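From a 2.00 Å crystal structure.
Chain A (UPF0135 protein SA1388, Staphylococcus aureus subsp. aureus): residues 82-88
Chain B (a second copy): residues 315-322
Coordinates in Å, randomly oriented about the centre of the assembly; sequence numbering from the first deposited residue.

Chain A 82-88: NGYGLII
Chain B, residues 315-322: ALDAKIHG

Contact between the start of a helix in chain A and the end of a helix in chain B, two copies of UPF0135 protein SA1388. Asn82(A) is extended (phi/psi -162/146) and Gly83(A) turns with positive phi (64/-142) before helix 84-88; helix 315-320 of chain B closes at Gly322(B) (71/18) in a Schellman motif, with Gly322(B) N bonded to Lys319(B) O at 3.0 Å. The helix axes run at 85° and approach no closer than 11.7 Å, so the contact is made by side chains and by the chain A backbone at Gly83(A) and Tyr84(A). Gly83(A) CA lies 5.5 Å from Ile320(B) CA. Tyr84(A) has the largest area covered by the other stretch, 102 Å². Its CA-to-CB bond points sideways, but chi1 -71° (m) and chi2 107° carry the ring to chain B, where OH donates a very short hydrogen bond, 2.5 Å, to Asp317(B) OD1 near the ring plane. Asp317(B), also m (chi1 -68°, chi2 -8°), brings that carboxylate oxygen to the ring edge. The CA-to-CB bond of Ile320(B) points toward chain A, and the side chain is tt (chi1 -151°, chi2 176°). Its CG2 sits over a face of the Tyr84(A) ring, 4.0 Å from the centroid and 22° off the normal, a CH-pi contact; its CD1 lies over the same face, 3.7 Å from Tyr84(A) CD2, and also touches Gly83(A) C and Ile87(A) CD1, each at 3.4 Å. Ile87(A) meets it in an mt rotamer (-54°, 172°). Leu316(B), tp (-163°, 75°), places CD2 3.7 Å from Tyr84(A) OH. His321(B), m with chi2 -59°, lays CE1 4.1 Å from Gly83(A) CA; an ideal CB on Gly83(A) would lie 2.9 Å from that CE1, a clash. Asn82(A), t with chi2 76°, donates from ND2 to a water at 2.6 Å, and the same water oxygen is hydrogen-bonded to His321(B) ND1 at 2.8 Å, bridging the chains.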

# COMPACT_ATOMS: atom_id res chain seq x y z
N ASN A 82 -23.23 4.43 -25.46
CA ASN A 82 -22.07 3.79 -26.05
C ASN A 82 -21.69 2.58 -25.17
O ASN A 82 -21.87 2.63 -23.97
CB ASN A 82 -20.92 4.81 -26.03
CG ASN A 82 -19.65 4.23 -26.51
OD1 ASN A 82 -19.47 4.05 -27.72
ND2 ASN A 82 -18.75 3.88 -25.57
N GLY A 83 -21.19 1.48 -25.75
CA GLY A 83 -20.66 0.39 -24.91
C GLY A 83 -21.77 -0.22 -24.07
O GLY A 83 -22.92 -0.36 -24.52
N TYR A 84 -21.43 -0.57 -22.84
CA TYR A 84 -22.40 -1.11 -21.90
C TYR A 84 -23.49 -0.06 -21.56
O TYR A 84 -24.59 -0.42 -21.21
CB TYR A 84 -21.70 -1.62 -20.61
CG TYR A 84 -20.90 -2.89 -20.83
CD1 TYR A 84 -19.50 -2.86 -20.84
CD2 TYR A 84 -21.54 -4.11 -21.03
CE1 TYR A 84 -18.74 -4.03 -21.07
CE2 TYR A 84 -20.82 -5.30 -21.25
CZ TYR A 84 -19.41 -5.24 -21.26
OH TYR A 84 -18.71 -6.37 -21.45
N GLY A 85 -23.15 1.23 -21.69
CA GLY A 85 -24.11 2.32 -21.44
C GLY A 85 -25.38 2.12 -22.28
O GLY A 85 -26.49 2.42 -21.83
N LEU A 86 -25.19 1.60 -23.49
CA LEU A 86 -26.22 1.44 -24.48
C LEU A 86 -27.21 0.40 -24.03
O LEU A 86 -28.44 0.57 -24.13
CB LEU A 86 -25.54 0.95 -25.77
CG LEU A 86 -25.83 1.42 -27.18
CD1 LEU A 86 -26.20 2.87 -27.29
CD2 LEU A 86 -24.53 1.10 -28.03
N ILE A 87 -26.70 -0.69 -23.47
CA ILE A 87 -27.57 -1.75 -23.03
C ILE A 87 -28.38 -1.32 -21.78
O ILE A 87 -29.60 -1.54 -21.67
CB ILE A 87 -26.73 -3.01 -22.70
CG1 ILE A 87 -25.83 -3.40 -23.91
CG2 ILE A 87 -27.63 -4.12 -22.14
CD1 ILE A 87 -24.85 -4.52 -23.54
N ILE A 88 -27.67 -0.72 -20.82
CA ILE A 88 -28.31 -0.25 -19.57
C ILE A 88 -29.40 0.78 -19.87
O ILE A 88 -30.54 0.70 -19.35
CB ILE A 88 -27.24 0.39 -18.64
CG1 ILE A 88 -26.24 -0.67 -18.13
CG2 ILE A 88 -27.94 1.07 -17.39
CD1 ILE A 88 -24.82 -0.15 -17.73
N ALA B 315 -12.79 -10.52 -23.74
CA ALA B 315 -13.31 -10.60 -25.13
C ALA B 315 -14.70 -9.94 -25.24
O ALA B 315 -14.99 -9.24 -26.22
CB ALA B 315 -13.38 -12.09 -25.59
N LEU B 316 -15.57 -10.19 -24.25
CA LEU B 316 -16.90 -9.56 -24.23
C LEU B 316 -16.81 -8.03 -24.26
O LEU B 316 -17.46 -7.40 -25.04
CB LEU B 316 -17.70 -10.03 -23.00
CG LEU B 316 -19.24 -9.79 -23.07
CD1 LEU B 316 -19.93 -10.80 -24.00
CD2 LEU B 316 -19.82 -9.87 -21.69
N ASP B 317 -15.99 -7.47 -23.36
CA ASP B 317 -15.66 -6.03 -23.32
C ASP B 317 -15.11 -5.53 -24.65
O ASP B 317 -15.61 -4.50 -25.19
CB ASP B 317 -14.62 -5.76 -22.22
CG ASP B 317 -15.18 -5.95 -20.82
OD1 ASP B 317 -16.39 -6.15 -20.67
OD2 ASP B 317 -14.41 -5.93 -19.86
N ALA B 318 -14.12 -6.24 -25.22
CA ALA B 318 -13.56 -5.85 -26.51
C ALA B 318 -14.66 -5.79 -27.58
O ALA B 318 -14.74 -4.80 -28.32
CB ALA B 318 -12.44 -6.78 -26.96
N LYS B 319 -15.49 -6.83 -27.65
CA LYS B 319 -16.58 -6.90 -28.63
C LYS B 319 -17.51 -5.67 -28.56
O LYS B 319 -17.78 -5.00 -29.60
CB LYS B 319 -17.40 -8.20 -28.50
CG LYS B 319 -18.43 -8.37 -29.67
CD LYS B 319 -18.88 -9.80 -29.85
CE LYS B 319 -19.94 -9.95 -30.98
NZ LYS B 319 -19.26 -9.90 -32.35
N ILE B 320 -18.02 -5.40 -27.36
CA ILE B 320 -18.93 -4.26 -27.19
C ILE B 320 -18.28 -2.92 -27.54
O ILE B 320 -18.96 -1.97 -27.97
CB ILE B 320 -19.61 -4.26 -25.79
CG1 ILE B 320 -20.98 -3.58 -25.91
CG2 ILE B 320 -18.75 -3.58 -24.72
CD1 ILE B 320 -21.81 -3.60 -24.64
N HIS B 321 -16.95 -2.84 -27.40
CA HIS B 321 -16.27 -1.59 -27.72
C HIS B 321 -15.76 -1.53 -29.14
O HIS B 321 -15.14 -0.55 -29.50
CB HIS B 321 -15.14 -1.31 -26.72
CG HIS B 321 -15.63 -1.05 -25.34
ND1 HIS B 321 -16.49 -0.02 -25.03
CD2 HIS B 321 -15.40 -1.71 -24.18
CE1 HIS B 321 -16.78 -0.05 -23.74
NE2 HIS B 321 -16.12 -1.07 -23.20
N GLY B 322 -16.00 -2.57 -29.94
CA GLY B 322 -15.49 -2.63 -31.28
C GLY B 322 -14.00 -2.84 -31.38
O GLY B 322 -13.42 -2.56 -32.42
O HOH W 1 -17.56 1.93 -26.79